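Endo-beta-mannanase (Rhizomucor miehei, PDB 4QP0) probably hydrolyses internal beta-1,4-mannosidic linkages at random in mannans, galactomannans and glucomannans, as a secreted enzyme of glycoside hydrolase family 5. Local coordinates at residues A[196-207]-A[243-251]; A[310-321]-A[348-359]. All coordinates share one frame; numbering follows the deposited sequence.

Contact 1. Residues A[196-207]-A[243-251]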
loop_
_atom_site.group_PDB
_atom_site.type_symbol
_atom_site.label_atom_id
_atom_site.label_comp_id
_atom_site.label_asym_id
_atom_site.label_seq_id
_atom_site.Cartn_x
_atom_site.Cartn_y
_atom_site.Cartn_z
ATOM N N THR A 196 14.726 -0.786 -9.107
ATOM C CA THR A 196 14.651 0.668 -8.989
ATOM C C THR A 196 14.297 1.351 -10.313
ATOM O O THR A 196 13.498 2.295 -10.329
ATOM C CB THR A 196 15.965 1.233 -8.412
ATOM O OG1 THR A 196 16.130 0.748 -7.072
ATOM C CG2 THR A 196 15.972 2.759 -8.409
ATOM N N ALA A 197 14.878 0.875 -11.413
ATOM C CA ALA A 197 14.587 1.437 -12.736
ATOM C C ALA A 197 13.130 1.193 -13.166
ATOM O O ALA A 197 12.490 2.067 -13.745
ATOM C CB ALA A 197 15.567 0.906 -13.774
ATOM N N TRP A 198 12.610 0.011 -12.863
ATOM C CA TRP A 198 11.204 -0.285 -13.107
ATOM C C TRP A 198 10.318 0.610 -12.289
ATOM O O TRP A 198 9.299 1.094 -12.773
ATOM C CB TRP A 198 10.915 -1.753 -12.814
ATOM C CG TRP A 198 9.449 -2.106 -12.849
ATOM C CD1 TRP A 198 8.653 -2.315 -13.967
ATOM C CD2 TRP A 198 8.552 -2.303 -11.700
ATOM N NE1 TRP A 198 7.364 -2.617 -13.603
ATOM C CE2 TRP A 198 7.235 -2.632 -12.261
ATOM C CE3 TRP A 198 8.703 -2.249 -10.323
ATOM C CZ2 TRP A 198 6.132 -2.878 -11.456
ATOM C CZ3 TRP A 198 7.587 -2.512 -9.519
ATOM C CH2 TRP A 198 6.335 -2.821 -10.074
ATOM N N ILE A 199 10.713 0.859 -11.043
ATOM C CA ILE A 199 9.974 1.770 -10.157
ATOM C C ILE A 199 10.003 3.190 -10.708
ATOM O O ILE A 199 9.021 3.923 -10.595
ATOM C CB ILE A 199 10.569 1.781 -8.731
ATOM C CG1 ILE A 199 10.417 0.405 -8.061
ATOM C CG2 ILE A 199 9.969 2.907 -7.889
ATOM C CD1 ILE A 199 9.002 0.047 -7.647
ATOM N N LYS A 200 11.138 3.563 -11.297
ATOM C CA LYS A 200 11.352 4.911 -11.812
ATOM C C LYS A 200 10.352 5.246 -12.917
ATOM O O LYS A 200 9.608 6.229 -12.799
ATOM C CB LYS A 200 12.792 5.061 -12.314
ATOM C CG LYS A 200 13.179 6.456 -12.782
ATOM C CD LYS A 200 14.661 6.508 -13.109
ATOM C CE LYS A 200 15.140 7.931 -13.345
ATOM N NZ LYS A 200 14.762 8.419 -14.698
ATOM N N GLU A 201 10.317 4.419 -13.967
ATOM C CA GLU A 201 9.500 4.709 -15.145
ATOM C C GLU A 201 7.996 4.545 -14.923
ATOM O O GLU A 201 7.203 5.278 -15.510
ATOM C CB GLU A 201 9.969 3.896 -16.361
ATOM C CG GLU A 201 9.397 2.491 -16.461
ATOM C CD GLU A 201 9.622 1.873 -17.826
ATOM O OE1 GLU A 201 10.030 0.690 -17.878
ATOM O OE2 GLU A 201 9.397 2.568 -18.846
ATOM N N ILE A 202 7.606 3.585 -14.088
ATOM C CA ILE A 202 6.199 3.415 -13.725
ATOM C C ILE A 202 5.702 4.620 -12.927
ATOM O O ILE A 202 4.628 5.149 -13.206
ATOM C CB ILE A 202 5.946 2.100 -12.950
ATOM C CG1 ILE A 202 6.214 0.876 -13.848
ATOM C CG2 ILE A 202 4.532 2.053 -12.381
ATOM C CD1 ILE A 202 5.374 0.793 -15.105
ATOM N N SER A 203 6.490 5.075 -11.959
ATOM C CA SER A 203 6.095 6.256 -11.179
ATOM C C SER A 203 6.104 7.511 -12.048
ATOM O O SER A 203 5.247 8.378 -11.892
ATOM C CB SER A 203 6.953 6.435 -9.917
ATOM O OG SER A 203 8.323 6.639 -10.228
ATOM N N GLU A 204 7.059 7.597 -12.975
ATOM C CA GLU A 204 7.061 8.681 -13.959
ATOM C C GLU A 204 5.847 8.594 -14.878
ATOM O O GLU A 204 5.225 9.611 -15.172
ATOM C CB GLU A 204 8.369 8.740 -14.754
ATOM C CG GLU A 204 9.487 9.469 -14.014
ATOM C CD GLU A 204 10.871 9.269 -14.631
ATOM O OE1 GLU A 204 10.985 8.606 -15.694
ATOM O OE2 GLU A 204 11.854 9.775 -14.038
ATOM N N TYR A 205 5.490 7.385 -15.301
ATOM C CA TYR A 205 4.290 7.207 -16.123
ATOM C C TYR A 205 3.027 7.668 -15.389
ATOM O O TYR A 205 2.177 8.329 -15.988
ATOM C CB TYR A 205 4.141 5.766 -16.617
ATOM C CG TYR A 205 2.932 5.561 -17.513
ATOM C CD1 TYR A 205 2.924 6.034 -18.832
ATOM C CD2 TYR A 205 1.791 4.900 -17.042
ATOM C CE1 TYR A 205 1.815 5.855 -19.651
ATOM C CE2 TYR A 205 0.678 4.716 -17.852
ATOM C CZ TYR A 205 0.697 5.190 -19.154
ATOM O OH TYR A 205 -0.404 5.006 -19.958
ATOM N N ILE A 206 2.908 7.324 -14.105
ATOM C CA ILE A 206 1.809 7.836 -13.276
ATOM C C ILE A 206 1.854 9.366 -13.229
ATOM O O ILE A 206 0.828 10.018 -13.435
ATOM C CB ILE A 206 1.801 7.235 -11.844
ATOM C CG1 ILE A 206 1.503 5.734 -11.897
ATOM C CG2 ILE A 206 0.782 7.944 -10.949
ATOM C CD1 ILE A 206 1.714 5.014 -10.581
ATOM N N LYS A 207 3.033 9.938 -13.001
ATOM C CA LYS A 207 3.163 11.394 -12.918
ATOM C C LYS A 207 2.773 12.153 -14.197
ATOM O O LYS A 207 2.247 13.268 -14.117
ATOM C CB LYS A 207 4.567 11.797 -12.453
ATOM C CG LYS A 207 4.827 11.556 -10.969
ATOM C CD LYS A 207 4.016 12.486 -10.069
ATOM C CE LYS A 207 4.423 12.305 -8.617
ATOM N NZ LYS A 207 3.934 13.415 -7.761
ATOM N N ALA A 243 17.431 4.189 -2.813
ATOM C CA ALA A 243 17.371 4.581 -4.216
ATOM C C ALA A 243 15.946 4.945 -4.638
ATOM O O ALA A 243 15.756 5.761 -5.547
ATOM C CB ALA A 243 17.953 3.495 -5.121
ATOM N N ILE A 244 14.952 4.347 -3.980
ATOM C CA ILE A 244 13.546 4.631 -4.277
ATOM C C ILE A 244 13.174 6.026 -3.785
ATOM O O ILE A 244 12.699 6.858 -4.560
ATOM C CB ILE A 244 12.603 3.563 -3.675
ATOM C CG1 ILE A 244 12.718 2.245 -4.449
ATOM C CG2 ILE A 244 11.158 4.044 -3.675
ATOM C CD1 ILE A 244 12.258 1.029 -3.666
ATOM N N LEU A 245 13.412 6.284 -2.501
ATOM C CA LEU A 245 13.136 7.586 -1.905
ATOM C C LEU A 245 13.932 8.735 -2.567
ATOM O O LEU A 245 13.553 9.895 -2.470
ATOM C CB LEU A 245 13.411 7.527 -0.401
ATOM C CG LEU A 245 12.705 8.553 0.482
ATOM C CD1 LEU A 245 11.199 8.379 0.384
ATOM C CD2 LEU A 245 13.169 8.443 1.931
ATOM N N ALA A 246 15.017 8.410 -3.262
ATOM C CA ALA A 246 15.814 9.424 -3.958
ATOM C C ALA A 246 15.230 9.845 -5.309
ATOM O O ALA A 246 15.645 10.862 -5.871
ATOM C CB ALA A 246 17.239 8.944 -4.129
ATOM N N LEU A 247 14.284 9.062 -5.829
ATOM C CA LEU A 247 13.612 9.384 -7.089
ATOM C C LEU A 247 12.658 10.558 -6.901
ATOM O O LEU A 247 11.842 10.571 -5.968
ATOM C CB LEU A 247 12.828 8.175 -7.620
ATOM C CG LEU A 247 13.550 6.872 -7.974
ATOM C CD1 LEU A 247 12.531 5.782 -8.292
ATOM C CD2 LEU A 247 14.501 7.077 -9.141
ATOM N N SER A 248 12.758 11.539 -7.795
ATOM C CA SER A 248 11.918 12.738 -7.746
ATOM C C SER A 248 10.472 12.395 -8.091
ATOM O O SER A 248 9.551 13.155 -7.793
ATOM C CB SER A 248 12.456 13.801 -8.704
ATOM O OG SER A 248 12.696 13.235 -9.981
ATOM N N SER A 249 10.288 11.230 -8.703
ATOM C CA SER A 249 8.976 10.735 -9.093
ATOM C C SER A 249 8.203 10.056 -7.951
ATOM O O SER A 249 7.038 9.693 -8.119
ATOM C CB SER A 249 9.150 9.751 -10.242
ATOM O OG SER A 249 7.934 9.571 -10.928
ATOM N N ILE A 250 8.865 9.872 -6.809
ATOM C CA ILE A 250 8.280 9.246 -5.614
ATOM C C ILE A 250 8.126 10.306 -4.524
ATOM O O ILE A 250 9.115 10.883 -4.068
ATOM C CB ILE A 250 9.176 8.093 -5.090
ATOM C CG1 ILE A 250 9.456 7.044 -6.187
ATOM C CG2 ILE A 250 8.580 7.464 -3.837
ATOM C CD1 ILE A 250 8.342 6.044 -6.438
ATOM N N ASP A 251 6.894 10.556 -4.097
ATOM C CA ASP A 251 6.619 11.645 -3.145
ATOM C C ASP A 251 6.815 11.273 -1.684
ATOM O O ASP A 251 7.247 12.105 -0.888
ATOM C CB ASP A 251 5.210 12.195 -3.344
ATOM C CG ASP A 251 4.981 12.703 -4.753
ATOM O OD1 ASP A 251 5.745 13.588 -5.209
ATOM O OD2 ASP A 251 4.036 12.214 -5.399
HETATM O O HOH W 1 12.078 9.723 -10.999
#

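Contact 2. Residues A[310-321]-A[348-359]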
loop_
_atom_site.group_PDB
_atom_site.type_symbol
_atom_site.label_atom_id
_atom_site.label_comp_id
_atom_site.label_asym_id
_atom_site.label_seq_id
_atom_site.Cartn_x
_atom_site.Cartn_y
_atom_site.Cartn_z
ATOM N N GLN A 310 4.210 2.451 18.474
ATOM C CA GLN A 310 3.491 3.684 18.207
ATOM C C GLN A 310 4.168 4.877 18.898
ATOM O O GLN A 310 4.337 5.939 18.288
ATOM C CB GLN A 310 2.010 3.521 18.584
ATOM C CG GLN A 310 1.244 2.655 17.579
ATOM C CD GLN A 310 -0.150 2.238 18.034
ATOM O OE1 GLN A 310 -0.573 2.521 19.159
ATOM N NE2 GLN A 310 -0.868 1.546 17.155
ATOM N N GLY A 311 4.580 4.679 20.154
ATOM C CA GLY A 311 5.410 5.638 20.881
ATOM C C GLY A 311 6.720 5.976 20.189
ATOM O O GLY A 311 7.189 7.107 20.264
ATOM N N THR A 312 7.311 4.994 19.510
ATOM C CA THR A 312 8.489 5.229 18.660
ATOM C C THR A 312 8.154 6.148 17.487
ATOM O O THR A 312 8.887 7.097 17.219
ATOM C CB THR A 312 9.095 3.909 18.132
ATOM O OG1 THR A 312 9.388 3.053 19.242
ATOM C CG2 THR A 312 10.377 4.163 17.339
ATOM N N VAL A 313 7.039 5.865 16.811
ATOM C CA VAL A 313 6.571 6.658 15.660
ATOM C C VAL A 313 6.318 8.119 16.050
ATOM O O VAL A 313 6.646 9.044 15.284
ATOM C CB VAL A 313 5.318 6.028 15.013
ATOM C CG1 VAL A 313 4.568 7.038 14.164
ATOM C CG2 VAL A 313 5.703 4.823 14.169
ATOM N N GLU A 314 5.737 8.309 17.237
ATOM C CA GLU A 314 5.535 9.635 17.826
ATOM C C GLU A 314 6.859 10.375 18.029
ATOM O O GLU A 314 7.070 11.435 17.450
ATOM C CB GLU A 314 4.761 9.522 19.154
ATOM C CG GLU A 314 3.250 9.494 18.968
ATOM C CD GLU A 314 2.516 8.651 19.998
ATOM O OE1 GLU A 314 2.913 8.636 21.187
ATOM O OE2 GLU A 314 1.520 8.004 19.613
ATOM N N ASP A 315 7.752 9.795 18.832
ATOM C CA ASP A 315 9.031 10.420 19.189
ATOM C C ASP A 315 9.978 10.637 18.005
ATOM O O ASP A 315 10.710 11.629 17.967
ATOM C CB ASP A 315 9.742 9.590 20.261
ATOM C CG ASP A 315 8.942 9.480 21.545
ATOM O OD1 ASP A 315 8.014 10.288 21.751
ATOM O OD2 ASP A 315 9.251 8.583 22.359
ATOM N N GLU A 316 9.977 9.704 17.058
ATOM C CA GLU A 316 10.841 9.803 15.889
ATOM C C GLU A 316 10.266 10.776 14.863
ATOM O O GLU A 316 10.937 11.112 13.883
ATOM C CB GLU A 316 11.077 8.425 15.258
ATOM C CG GLU A 316 11.986 7.476 16.042
ATOM C CD GLU A 316 13.390 8.023 16.306
ATOM O OE1 GLU A 316 13.954 8.732 15.442
ATOM O OE2 GLU A 316 13.948 7.734 17.389
ATOM N N ASP A 317 9.026 11.215 15.096
ATOM C CA ASP A 317 8.327 12.177 14.237
ATOM C C ASP A 317 8.064 11.609 12.827
ATOM O O ASP A 317 8.122 12.328 11.814
ATOM C CB ASP A 317 9.106 13.501 14.172
ATOM C CG ASP A 317 8.202 14.718 14.213
ATOM O OD1 ASP A 317 7.563 14.950 15.264
ATOM O OD2 ASP A 317 8.149 15.454 13.202
ATOM N N LEU A 318 7.780 10.308 12.780
ATOM C CA LEU A 318 7.447 9.641 11.538
ATOM C C LEU A 318 6.123 10.209 11.058
ATOM O O LEU A 318 5.216 10.435 11.874
ATOM C CB LEU A 318 7.360 8.119 11.733
ATOM C CG LEU A 318 7.312 7.264 10.457
ATOM C CD1 LEU A 318 8.663 7.188 9.768
ATOM C CD2 LEU A 318 6.798 5.866 10.760
ATOM N N ALA A 319 6.022 10.436 9.746
ATOM C CA ALA A 319 4.871 11.131 9.155
ATOM C C ALA A 319 3.545 10.454 9.475
ATOM O O ALA A 319 2.583 11.119 9.874
ATOM C CB ALA A 319 5.046 11.285 7.648
ATOM N N ALA A 320 3.500 9.131 9.324
ATOM C CA ALA A 320 2.276 8.381 9.580
ATOM C C ALA A 320 2.519 6.884 9.635
ATOM O O ALA A 320 3.592 6.394 9.262
ATOM C CB ALA A 320 1.244 8.695 8.514
ATOM N N ASP A 321 1.505 6.156 10.087
ATOM C CA ASP A 321 1.552 4.701 10.120
ATOM C C ASP A 321 0.157 4.136 9.922
ATOM O O ASP A 321 -0.831 4.779 10.275
ATOM C CB ASP A 321 2.102 4.226 11.457
ATOM C CG ASP A 321 1.300 4.764 12.631
ATOM O OD1 ASP A 321 0.357 4.072 13.078
ATOM O OD2 ASP A 321 1.593 5.894 13.073
ATOM N N THR A 348 -4.593 -0.473 21.448
ATOM C CA THR A 348 -4.081 -1.028 20.189
ATOM C C THR A 348 -4.127 -0.010 19.044
ATOM O O THR A 348 -3.284 -0.034 18.142
ATOM C CB THR A 348 -4.840 -2.307 19.757
ATOM O OG1 THR A 348 -6.246 -2.048 19.704
ATOM C CG2 THR A 348 -4.595 -3.445 20.725
ATOM N N VAL A 349 -5.115 0.885 19.080
ATOM C CA VAL A 349 -5.426 1.722 17.919
ATOM C C VAL A 349 -5.744 3.166 18.289
ATOM O O VAL A 349 -5.212 4.096 17.678
ATOM C CB VAL A 349 -6.620 1.144 17.126
ATOM C CG1 VAL A 349 -7.093 2.127 16.065
ATOM C CG2 VAL A 349 -6.266 -0.195 16.489
ATOM N N THR A 350 -6.605 3.339 19.292
ATOM C CA THR A 350 -7.250 4.629 19.565
ATOM C C THR A 350 -6.332 5.693 20.167
ATOM O O THR A 350 -6.266 6.816 19.649
ATOM C CB THR A 350 -8.567 4.444 20.368
ATOM O OG1 THR A 350 -9.652 4.337 19.445
ATOM C CG2 THR A 350 -8.850 5.603 21.325
ATOM N N ASN A 351 -5.623 5.341 21.240
ATOM C CA ASN A 351 -4.696 6.272 21.881
ATOM C C ASN A 351 -3.759 6.929 20.882
ATOM O O ASN A 351 -3.530 8.135 20.941
ATOM C CB ASN A 351 -3.895 5.574 22.981
ATOM C CG ASN A 351 -4.723 5.320 24.233
ATOM O OD1 ASN A 351 -5.891 5.726 24.325
ATOM N ND2 ASN A 351 -4.124 4.634 25.202
ATOM N N HIS A 352 -3.242 6.126 19.953
ATOM C CA HIS A 352 -2.284 6.600 18.966
ATOM C C HIS A 352 -2.910 7.428 17.885
ATOM O O HIS A 352 -2.301 8.395 17.417
ATOM C CB HIS A 352 -1.536 5.425 18.354
ATOM C CG HIS A 352 -0.462 5.825 17.373
ATOM N ND1 HIS A 352 0.563 6.630 17.708
ATOM C CD2 HIS A 352 -0.276 5.484 16.032
ATOM C CE1 HIS A 352 1.364 6.797 16.637
ATOM N NE2 HIS A 352 0.847 6.097 15.614
ATOM N N ALA A 353 -4.116 7.054 17.461
ATOM C CA ALA A 353 -4.823 7.785 16.408
ATOM C C ALA A 353 -5.034 9.244 16.811
ATOM O O ALA A 353 -4.751 10.157 16.027
ATOM C CB ALA A 353 -6.147 7.112 16.077
ATOM N N ASP A 354 -5.501 9.449 18.047
ATOM C CA ASP A 354 -5.696 10.786 18.622
ATOM C C ASP A 354 -4.394 11.577 18.732
ATOM O O ASP A 354 -4.377 12.777 18.471
ATOM C CB ASP A 354 -6.366 10.698 20.006
ATOM C CG ASP A 354 -7.714 9.987 19.968
ATOM O OD1 ASP A 354 -8.538 10.274 19.065
ATOM O OD2 ASP A 354 -7.956 9.135 20.847
ATOM N N ALA A 355 -3.314 10.900 19.117
ATOM C CA ALA A 355 -2.014 11.542 19.290
ATOM C C ALA A 355 -1.418 12.021 17.960
ATOM O O ALA A 355 -0.787 13.076 17.912
ATOM C CB ALA A 355 -1.053 10.616 20.022
ATOM N N MET A 356 -1.619 11.256 16.887
ATOM C CA MET A 356 -1.230 11.715 15.559
ATOM C C MET A 356 -2.151 12.831 15.064
ATOM O O MET A 356 -1.690 13.789 14.450
ATOM C CB MET A 356 -1.209 10.558 14.552
ATOM C CG MET A 356 -0.228 9.448 14.892
ATOM S SD MET A 356 1.498 9.949 14.785
ATOM C CE MET A 356 1.850 9.526 13.072
ATOM N N ALA A 357 -3.451 12.701 15.332
ATOM C CA ALA A 357 -4.433 13.733 14.982
ATOM C C ALA A 357 -4.076 15.076 15.611
ATOM O O ALA A 357 -4.183 16.125 14.969
ATOM C CB ALA A 357 -5.827 13.305 15.419
ATOM N N LYS A 358 -3.647 15.019 16.871
ATOM C CA LYS A 358 -3.300 16.193 17.665
ATOM C C LYS A 358 -2.021 16.893 17.178
ATOM O O LYS A 358 -1.949 18.117 17.198
ATOM C CB LYS A 358 -3.185 15.796 19.147
ATOM C CG LYS A 358 -3.060 16.954 20.129
ATOM N N LYS A 359 -1.032 16.120 16.726
ATOM C CA LYS A 359 0.292 16.657 16.327
ATOM C C LYS A 359 0.253 17.843 15.350
ATOM O O LYS A 359 -0.316 17.760 14.261
ATOM C CB LYS A 359 1.187 15.549 15.757
ATOM C CG LYS A 359 1.805 14.637 16.805
ATOM C CD LYS A 359 2.880 13.739 16.205
ATOM C CE LYS A 359 4.239 14.430 16.181
ATOM N NZ LYS A 359 5.316 13.516 15.710
HETATM O O HOH W 2 -3.249 3.475 20.362
HETATM O O HOH W 3 4.867 11.095 14.469
#

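Contact 1. Residues A[196-207]-A[243-251]
The carboxylate of Asp251 takes the ammonium group of Lys207 at its edge: NZ sits on the syn lone pair of OD2 at 2.7 Å, in a salt bridge. The two side chains arrive from opposite directions. Lys207 turns at chi2 (-69°), which carries the rest of its chain past Ser249 and on to the acid. OD2 is shared, since the backbone N of Val215 also donates to it, and NZ has a weak second bond to the carbonyl of His213. The other flat group, the carboxylate of Glu204, is met on the syn side of OE2 by NZ of Lys200, one helical turn back. A water that donates to this OE2 at 3.0 Å accepts a weak bond from the backbone N of Ser249, so the acid reaches the facing loop indirectly.

Between the two carboxylates, Ser249 presses its hydroxyl against the helix. OG gives a weak hydrogen bond to Ser203 OG at 3.0 Å and lies 3.5 Å from Glu204 CG. The Ser203 hydroxyl is turned back against its own helix, close to the carbonyl oxygens of Ile199 and Lys200.

Toward the start of the helix segment the contact becomes apolar. CG2 of Ile199 meets Leu247 CD1 at 3.9 Å and Ile250 CD1 at 3.8 Å, each pair of side chains crossing at about a right angle. CD2, the other methyl of Leu247, rests on CG and CD of Lys200, the two side chains crossing at a slant, and Thr196 touches Ala243 CB.

Within the TIM barrel, helix 192-209 packs one flank on helix 136-151, through Glu201, Tyr205 and Ile206, while Ser203, Ile206 and Lys207 touch strand 214-216. The 243-251 segment runs beside it from helix 241-245 toward strand 253-257, and Asp251 bonds through its backbone to Val215.

Contact 2. Residues A[310-321]-A[348-359]
Lys359 NZ is held from several sides at the end of the chain. It forms a salt bridge with Asp317 OD1 at 2.7 Å, approaching from above the carboxylate plane, donates weakly to Glu314 O at 3.2 Å, and donates to a water that in turn bonds the carbonyls of Val313 and Leu318. Tyr20 adds a cation-pi contact. These acceptors gather round the C-terminal turn of helix 299-315 and the residues after it, where Asp317, with positive phi, makes a Schellman motif.

Deeper in, His352 is clamped at both nitrogens. ND1 donates to Glu314 OE2 at 2.5 Å, on the anti side of that carboxylate, and NE2 donates to Asp321 OD2 at 2.7 Å, nearly straight at 170°. Both acceptors lie in the ring plane, which fixes the rotation of the ring; two acidic partners are consistent with a protonated imidazolium. With CG anti to the backbone N (chi1 -177°), the ring is swung across to reach them. Gln310 CB covers one face in a CH-pi contact, 3.6 Å from the ring centroid, and Met356 CG lies over the opposite face.

The Gln310 amide continues beyond, almost parallel to the ring, and NE2 donates to Thr348 O at 3.1 Å as well as bonding Tyr294 OH. Tyr294 also bonds Asp321 OD1, tying the second acid of the clamp in place. The bent side chain of Met356 brings CE to 3.8 Å from Val313 CG1 and up against the backbone of Ala319 and Ala320.

The axes of the helical segments 310-315 and 348-358 run nearly parallel, at 6° and 10.7 Å apart. Two outer helices side by side, with barrel strand 320-323 between them in sequence and packed beneath them, are the alpha-beta-alpha arrangement of a TIM barrel wall.

How the contacts relate
Both contacts belong to the outer layer of the same barrel but hold different pieces of it, with centres about 28 Å apart and nearest atoms about 9 Å apart. In contact 2 two long parallel helices are joined over the strand that comes between them in sequence; it is a buried contact, and its chemistry is a histidine wedged between two acids. Contact 1 is only partly buried and sets one helix against a short helix and loop; there a patch of branched apolar side chains adjoins a serine pair. Each has one lysine-aspartate salt bridge across the segments; one water, weakly held on one side, links the segments of contact 1, and two link those of contact 2.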